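Local coordinates for putative iron-regulated protein A (Parabacteroides distasonis ATCC 8503, PDB 4ECG), which is an imelysin-like protein of the peptidase M75 family that binds calcium and is a putative metalloendopeptidase, its physiological role being unsettled, at residues E230-N244 and L368-T380. Sequence-based numbering, arbitrary orientation.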
ATOM      1  N   GLU A 230     -11.594 -14.373  -6.906  1.00 56.37           N
ATOM      2  CA  GLU A 230     -12.032 -14.075  -5.496  1.00 56.82           C
ATOM      3  C   GLU A 230     -10.847 -13.504  -4.708  1.00 54.22           C
ATOM      4  O   GLU A 230     -11.017 -12.576  -3.935  1.00 56.00           O
ATOM      5  CB  GLU A 230     -12.605 -15.330  -4.779  1.00 59.99           C
ATOM      6  CG  GLU A 230     -13.180 -15.108  -3.354  1.00 67.20           C
ATOM      7  CD  GLU A 230     -13.625 -16.409  -2.639  1.00 70.28           C
ATOM      8  OE1 GLU A 230     -13.247 -17.524  -3.100  1.00 72.87           O
ATOM      9  OE2 GLU A 230     -14.380 -16.329  -1.631  1.00 66.51           O
ATOM     10  N   LEU A 231      -9.645 -14.021  -4.963  1.00 52.41           N
ATOM     11  CA  LEU A 231      -8.432 -13.535  -4.291  1.00 50.14           C
ATOM     12  C   LEU A 231      -8.177 -12.065  -4.609  1.00 50.39           C
ATOM     13  O   LEU A 231      -7.835 -11.267  -3.713  1.00 49.02           O
ATOM     14  CB  LEU A 231      -7.225 -14.387  -4.707  1.00 52.32           C
ATOM     15  CG  LEU A 231      -5.978 -14.401  -3.848  1.00 52.09           C
ATOM     16  CD1 LEU A 231      -6.319 -14.804  -2.419  1.00 52.53           C
ATOM     17  CD2 LEU A 231      -4.977 -15.331  -4.479  1.00 50.89           C
HETATM   18  N   MSE A 232      -8.356 -11.693  -5.877  1.00 46.45           N
HETATM   19  CA  MSE A 232      -8.092 -10.309  -6.310  1.00 45.76           C
HETATM   20  C   MSE A 232      -9.016  -9.380  -5.551  1.00 48.58           C
HETATM   21  O   MSE A 232      -8.601  -8.301  -5.179  1.00 49.27           O
HETATM   22  CB  MSE A 232      -8.339 -10.095  -7.818  1.00 46.61           C
HETATM   23  CG  MSE A 232      -7.352 -10.799  -8.801  1.00 47.89           C
HETATM   24 SE   MSE A 232      -7.935 -10.749 -10.638  0.75 46.19          SE
HETATM   25  CE  MSE A 232      -7.857  -8.848 -10.917  1.00 43.62           C
ATOM     26  N   LEU A 233     -10.274  -9.809  -5.346  1.00 50.09           N
ATOM     27  CA  LEU A 233     -11.337  -8.935  -4.800  1.00 49.91           C
ATOM     28  C   LEU A 233     -11.411  -8.959  -3.277  1.00 48.90           C
ATOM     29  O   LEU A 233     -12.099  -8.143  -2.685  1.00 52.28           O
ATOM     30  CB  LEU A 233     -12.699  -9.332  -5.365  1.00 49.90           C
ATOM     31  CG  LEU A 233     -12.924  -8.861  -6.806  1.00 49.67           C
ATOM     32  CD1 LEU A 233     -13.884  -9.784  -7.540  1.00 47.20           C
ATOM     33  CD2 LEU A 233     -13.432  -7.426  -6.824  1.00 47.55           C
ATOM     34  N   ASN A 234     -10.661  -9.858  -2.645  1.00 50.02           N
ATOM     35  CA  ASN A 234     -10.917 -10.239  -1.258  1.00 49.30           C
ATOM     36  C   ASN A 234     -10.677  -9.148  -0.229  1.00 49.12           C
ATOM     37  O   ASN A 234      -9.871  -8.240  -0.452  1.00 47.29           O
ATOM     38  CB  ASN A 234     -10.135 -11.530  -0.856  1.00 49.24           C
ATOM     39  CG  ASN A 234      -8.756 -11.249  -0.282  1.00 48.90           C
ATOM     40  OD1 ASN A 234      -8.592 -11.032   0.941  1.00 48.46           O
ATOM     41  ND2 ASN A 234      -7.742 -11.293  -1.154  1.00 45.51           N
ATOM     42  N   GLY A 235     -11.314  -9.344   0.937  1.00 47.04           N
ATOM     43  CA  GLY A 235     -11.403  -8.365   2.008  1.00 44.59           C
ATOM     44  C   GLY A 235     -10.334  -8.442   3.073  1.00 45.10           C
ATOM     45  O   GLY A 235     -10.282  -7.558   3.968  1.00 45.15           O
ATOM     46  N   ASN A 236      -9.527  -9.510   3.054  1.00 44.51           N
ATOM     47  CA  ASN A 236      -8.382  -9.616   3.994  1.00 45.21           C
ATOM     48  C   ASN A 236      -7.194  -8.825   3.467  1.00 46.90           C
ATOM     49  O   ASN A 236      -6.661  -7.947   4.164  1.00 47.62           O
ATOM     50  CB  ASN A 236      -7.931 -11.068   4.176  1.00 46.31           C
ATOM     51  CG  ASN A 236      -8.940 -11.902   4.931  1.00 44.79           C
ATOM     52  OD1 ASN A 236     -10.070 -11.444   5.164  1.00 46.24           O
ATOM     53  ND2 ASN A 236      -8.535 -13.144   5.339  1.00 43.74           N
ATOM     54  N   ASN A 237      -6.827  -9.126   2.211  1.00 47.43           N
ATOM     55  CA  ASN A 237      -5.630  -8.549   1.598  1.00 47.07           C
ATOM     56  C   ASN A 237      -5.739  -8.261   0.076  1.00 48.48           C
ATOM     57  O   ASN A 237      -4.722  -8.020  -0.616  1.00 49.72           O
ATOM     58  CB  ASN A 237      -4.488  -9.502   1.891  1.00 47.48           C
ATOM     59  CG  ASN A 237      -4.751 -10.896   1.373  1.00 46.47           C
ATOM     60  OD1 ASN A 237      -5.479 -11.080   0.395  1.00 43.35           O
ATOM     61  ND2 ASN A 237      -4.185 -11.880   2.040  1.00 45.12           N
ATOM     62  N   GLY A 238      -6.975  -8.212  -0.430  1.00 47.44           N
ATOM     63  CA  GLY A 238      -7.233  -7.808  -1.803  1.00 46.06           C
ATOM     64  C   GLY A 238      -7.924  -6.464  -1.953  1.00 45.88           C
ATOM     65  O   GLY A 238      -7.798  -5.591  -1.102  1.00 44.89           O
HETATM   66  N   MSE A 239      -8.676  -6.299  -3.038  1.00 44.39           N
HETATM   67  CA  MSE A 239      -9.241  -4.984  -3.352  1.00 47.04           C
HETATM   68  C   MSE A 239     -10.151  -4.447  -2.225  1.00 47.15           C
HETATM   69  O   MSE A 239      -9.959  -3.321  -1.786  1.00 46.22           O
HETATM   70  CB  MSE A 239      -9.945  -4.998  -4.709  1.00 45.91           C
HETATM   71  CG  MSE A 239      -8.946  -5.183  -5.875  1.00 44.53           C
HETATM   72 SE   MSE A 239      -9.760  -6.048  -7.414  0.75 42.70          SE
HETATM   73  CE  MSE A 239     -10.425  -4.422  -8.193  1.00 41.25           C
ATOM     74  N   ALA A 240     -11.069  -5.272  -1.713  1.00 49.79           N
ATOM     75  CA  ALA A 240     -11.977  -4.811  -0.655  1.00 46.04           C
ATOM     76  C   ALA A 240     -11.245  -4.595   0.658  1.00 46.13           C
ATOM     77  O   ALA A 240     -11.649  -3.794   1.475  1.00 47.11           O
ATOM     78  CB  ALA A 240     -13.164  -5.748  -0.487  1.00 39.89           C
ATOM     79  N   GLY A 241     -10.126  -5.266   0.852  1.00 48.75           N
ATOM     80  CA  GLY A 241      -9.343  -5.064   2.081  1.00 46.46           C
ATOM     81  C   GLY A 241      -8.846  -3.649   2.152  1.00 43.51           C
ATOM     82  O   GLY A 241      -8.967  -2.979   3.211  1.00 40.26           O
ATOM     83  N   ILE A 242      -8.262  -3.192   1.036  1.00 44.41           N
ATOM     84  CA  ILE A 242      -7.628  -1.859   1.020  1.00 44.23           C
ATOM     85  C   ILE A 242      -8.651  -0.707   1.008  1.00 45.80           C
ATOM     86  O   ILE A 242      -8.456   0.276   1.766  1.00 47.60           O
ATOM     87  CB  ILE A 242      -6.566  -1.707  -0.076  1.00 44.94           C
ATOM     88  CG1 ILE A 242      -5.737  -0.436   0.182  1.00 47.39           C
ATOM     89  CG2 ILE A 242      -7.187  -1.657  -1.460  1.00 46.45           C
ATOM     90  CD1 ILE A 242      -4.976  -0.390   1.505  1.00 41.13           C
ATOM     91  N   SER A 243      -9.767  -0.839   0.253  1.00 43.06           N
ATOM     92  CA  SER A 243     -10.850   0.155   0.378  1.00 44.87           C
ATOM     93  C   SER A 243     -11.313   0.303   1.816  1.00 46.99           C
ATOM     94  O   SER A 243     -11.500   1.414   2.330  1.00 49.36           O
ATOM     95  CB  SER A 243     -12.038  -0.165  -0.524  1.00 46.47           C
ATOM     96  OG  SER A 243     -12.650  -1.392  -0.214  1.00 50.54           O
ATOM     97  N   ASN A 244     -11.511  -0.829   2.479  1.00 48.08           N
ATOM     98  CA  ASN A 244     -12.001  -0.797   3.837  1.00 43.55           C
ATOM     99  C   ASN A 244     -10.974  -0.246   4.812  1.00 44.90           C
ATOM    100  O   ASN A 244     -11.333   0.427   5.778  1.00 49.92           O
ATOM    101  CB  ASN A 244     -12.420  -2.186   4.221  1.00 44.88           C
ATOM    102  CG  ASN A 244     -12.955  -2.254   5.604  1.00 45.81           C
ATOM    103  OD1 ASN A 244     -13.975  -1.672   5.886  1.00 47.56           O
ATOM    104  ND2 ASN A 244     -12.235  -2.929   6.492  1.00 47.27           N
ATOM    105  N   LEU A 368     -17.222   1.896  -1.696  1.00 52.77           N
ATOM    106  CA  LEU A 368     -16.396   1.173  -2.678  1.00 48.30           C
ATOM    107  C   LEU A 368     -16.261  -0.247  -2.139  1.00 51.79           C
ATOM    108  O   LEU A 368     -16.333  -1.202  -2.884  1.00 50.89           O
ATOM    109  CB  LEU A 368     -15.021   1.820  -2.821  1.00 46.73           C
ATOM    110  CG  LEU A 368     -13.993   1.281  -3.816  1.00 45.35           C
ATOM    111  CD1 LEU A 368     -14.615   0.994  -5.194  1.00 45.70           C
ATOM    112  CD2 LEU A 368     -12.871   2.303  -3.901  1.00 43.77           C
ATOM    113  N   THR A 369     -16.134  -0.375  -0.823  1.00 53.13           N
ATOM    114  CA  THR A 369     -16.079  -1.687  -0.192  1.00 50.38           C
ATOM    115  C   THR A 369     -17.343  -2.519  -0.414  1.00 50.11           C
ATOM    116  O   THR A 369     -17.264  -3.676  -0.720  1.00 48.51           O
ATOM    117  CB  THR A 369     -15.829  -1.568   1.302  1.00 49.84           C
ATOM    118  OG1 THR A 369     -14.551  -0.937   1.496  1.00 46.90           O
ATOM    119  CG2 THR A 369     -15.891  -2.994   1.979  1.00 44.31           C
ATOM    120  N   THR A 370     -18.509  -1.934  -0.249  1.00 53.15           N
ATOM    121  CA  THR A 370     -19.743  -2.619  -0.538  1.00 50.07           C
ATOM    122  C   THR A 370     -19.801  -3.058  -1.990  1.00 51.41           C
ATOM    123  O   THR A 370     -20.187  -4.181  -2.293  1.00 54.24           O
ATOM    124  CB  THR A 370     -20.924  -1.686  -0.269  1.00 53.41           C
ATOM    125  OG1 THR A 370     -20.873  -1.302   1.099  1.00 52.85           O
ATOM    126  CG2 THR A 370     -22.269  -2.384  -0.548  1.00 49.45           C
ATOM    127  N   GLY A 371     -19.423  -2.156  -2.897  1.00 55.68           N
ATOM    128  CA  GLY A 371     -19.461  -2.422  -4.347  1.00 52.12           C
ATOM    129  C   GLY A 371     -18.566  -3.583  -4.746  1.00 54.46           C
ATOM    130  O   GLY A 371     -18.979  -4.489  -5.483  1.00 52.78           O
ATOM    131  N   LEU A 372     -17.322  -3.559  -4.259  1.00 51.37           N
ATOM    132  CA  LEU A 372     -16.403  -4.655  -4.500  1.00 50.36           C
ATOM    133  C   LEU A 372     -16.940  -5.981  -3.927  1.00 49.28           C
ATOM    134  O   LEU A 372     -16.738  -6.997  -4.525  1.00 49.16           O
ATOM    135  CB  LEU A 372     -15.022  -4.340  -3.926  1.00 50.13           C
ATOM    136  CG  LEU A 372     -14.300  -3.162  -4.574  1.00 46.58           C
ATOM    137  CD1 LEU A 372     -13.240  -2.660  -3.598  1.00 41.57           C
ATOM    138  CD2 LEU A 372     -13.774  -3.585  -5.945  1.00 46.88           C
ATOM    139  N   GLY A 373     -17.633  -5.966  -2.793  1.00 49.34           N
ATOM    140  CA  GLY A 373     -18.340  -7.167  -2.279  1.00 50.56           C
ATOM    141  C   GLY A 373     -19.355  -7.763  -3.255  1.00 54.29           C
ATOM    142  O   GLY A 373     -19.490  -9.009  -3.380  1.00 51.10           O
ATOM    143  N   VAL A 374     -20.071  -6.874  -3.946  1.00 55.56           N
ATOM    144  CA  VAL A 374     -21.131  -7.296  -4.859  1.00 56.00           C
ATOM    145  C   VAL A 374     -20.465  -7.888  -6.088  1.00 57.23           C
ATOM    146  O   VAL A 374     -20.823  -8.998  -6.512  1.00 60.38           O
ATOM    147  CB  VAL A 374     -22.097  -6.161  -5.234  1.00 54.82           C
ATOM    148  CG1 VAL A 374     -23.114  -6.677  -6.232  1.00 61.20           C
ATOM    149  CG2 VAL A 374     -22.814  -5.664  -3.993  1.00 53.06           C
ATOM    150  N   VAL A 375     -19.443  -7.207  -6.604  1.00 56.38           N
ATOM    151  CA  VAL A 375     -18.671  -7.764  -7.706  1.00 54.40           C
ATOM    152  C   VAL A 375     -18.137  -9.155  -7.331  1.00 56.40           C
ATOM    153  O   VAL A 375     -18.206 -10.052  -8.121  1.00 60.70           O
ATOM    154  CB  VAL A 375     -17.494  -6.880  -8.176  1.00 50.31           C
ATOM    155  CG1 VAL A 375     -16.758  -7.612  -9.289  1.00 51.58           C
ATOM    156  CG2 VAL A 375     -17.957  -5.522  -8.716  1.00 48.55           C
ATOM    157  N   LYS A 376     -17.642  -9.343  -6.116  1.00 56.39           N
ATOM    158  CA  LYS A 376     -17.044 -10.629  -5.723  1.00 59.12           C
ATOM    159  C   LYS A 376     -18.090 -11.732  -5.694  1.00 59.77           C
ATOM    160  O   LYS A 376     -17.786 -12.904  -5.945  1.00 59.45           O
ATOM    161  CB  LYS A 376     -16.407 -10.505  -4.345  1.00 57.29           C
ATOM    162  CG  LYS A 376     -15.531 -11.653  -3.901  1.00 56.97           C
ATOM    163  CD  LYS A 376     -14.847 -11.330  -2.569  1.00 56.75           C
ATOM    164  CE  LYS A 376     -15.765 -11.640  -1.389  1.00 59.74           C
ATOM    165  NZ  LYS A 376     -15.369 -10.943  -0.114  1.00 56.39           N
ATOM    166  N   SER A 377     -19.305 -11.332  -5.346  1.00 60.80           N
ATOM    167  CA  SER A 377     -20.422 -12.255  -5.214  1.00 61.70           C
ATOM    168  C   SER A 377     -20.801 -12.870  -6.562  1.00 65.03           C
ATOM    169  O   SER A 377     -21.274 -14.011  -6.594  1.00 74.13           O
ATOM    170  CB  SER A 377     -21.630 -11.605  -4.508  1.00 57.03           C
ATOM    171  OG  SER A 377     -22.429 -10.931  -5.428  1.00 60.20           O
ATOM    172  N   LYS A 378     -20.509 -12.180  -7.668  1.00 70.52           N
ATOM    173  CA  LYS A 378     -20.715 -12.775  -9.006  1.00 69.01           C
ATOM    174  C   LYS A 378     -19.679 -13.847  -9.391  1.00 72.77           C
ATOM    175  O   LYS A 378     -19.582 -14.175 -10.555  1.00 79.59           O
ATOM    176  CB  LYS A 378     -20.777 -11.723 -10.119  1.00 67.82           C
ATOM    177  CG  LYS A 378     -21.662 -10.490  -9.869  1.00 68.60           C
ATOM    178  CD  LYS A 378     -23.140 -10.774  -9.578  1.00 68.79           C
ATOM    179  CE  LYS A 378     -23.864  -9.466  -9.275  1.00 66.78           C
ATOM    180  NZ  LYS A 378     -25.330  -9.619  -9.336  1.00 66.96           N
ATOM    181  N   PHE A 379     -18.935 -14.406  -8.435  1.00 73.08           N
ATOM    182  CA  PHE A 379     -17.906 -15.439  -8.692  1.00 73.74           C
ATOM    183  C   PHE A 379     -17.764 -16.390  -7.479  1.00 78.10           C
ATOM    184  O   PHE A 379     -16.685 -16.916  -7.235  1.00 77.65           O
ATOM    185  CB  PHE A 379     -16.493 -14.809  -8.977  1.00 74.66           C
ATOM    186  CG  PHE A 379     -16.446 -13.759 -10.103  1.00 76.19           C
ATOM    187  CD1 PHE A 379     -16.175 -14.119 -11.419  1.00 78.61           C
ATOM    188  CD2 PHE A 379     -16.615 -12.391  -9.837  1.00 78.42           C
ATOM    189  CE1 PHE A 379     -16.122 -13.145 -12.433  1.00 80.41           C
ATOM    190  CE2 PHE A 379     -16.562 -11.412 -10.851  1.00 73.97           C
ATOM    191  CZ  PHE A 379     -16.321 -11.788 -12.146  1.00 74.49           C
ATOM    192  N   THR A 380     -18.834 -16.608  -6.712  1.00 87.63           N
ATOM    193  CA  THR A 380     -18.792 -17.521  -5.558  1.00 90.43           C
ATOM    194  C   THR A 380     -20.191 -18.095  -5.242  1.00 90.01           C
ATOM    195  O   THR A 380     -20.380 -18.757  -4.213  1.00 90.19           O
ATOM    196  CB  THR A 380     -18.175 -16.811  -4.318  1.00 94.07           C
ATOM    197  OG1 THR A 380     -18.821 -15.553  -4.085  1.00 97.44           O
ATOM    198  CG2 THR A 380     -16.690 -16.519  -4.522  1.00 93.24           C
TER
HETATM  199  O   HOH W   1     -13.114 -11.531   1.634  1.00 44.72           O
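L233 and L372 lead an antiparallel helix-packing contact in which the last helix of the chain, 355-377, runs alongside the break between helices 225-233 and 239-259. The short segments 239-244 and 368-377 lie at 168° with their axes 8.7 Å apart. L372 is a knob in a hole formed by L233, M239, A240 and S243; the small A240 lets the backbones come close. The two leucines meet through their CD2 methyls, while selenomethionine M239, bent at chi3 (87°), brings CE crosswise to the same methyl of L372. L233 turns its other methyl, CD1, to CA of K376 at 3.7 Å and to CG1 of V375. At one end of this apolar strip the hydroxyls OG of S243 and OG1 of T369 share a short hydrogen bond of 2.6 Å. K376 suits the border because its aliphatic part lies against CB of L233, whereas the bend at chi3 carries NZ to a water that it shares with the backbone N of G235. On the same border E230, its CG 4.2 Å from CD of K376, has CG anti to the backbone N (chi1 -176°) and extends its carboxylate to CG2 of the poorly ordered T380. Its OE2 stays 5.7 Å from NZ of K376, too far for a salt bridge, so any attraction is probably weak; an alanine here would probably strip the K376 methylenes of their CG neighbour and take away the nearby negative charge. Between the two helices, OD1 of N234 accepts from N of N236, an Asx turn, and from N of N237, completing an Asx motif in the break. A leucine knob held between antiparallel helices is the packing of a helical bundle, consistent with the largely helical imelysin-like fold.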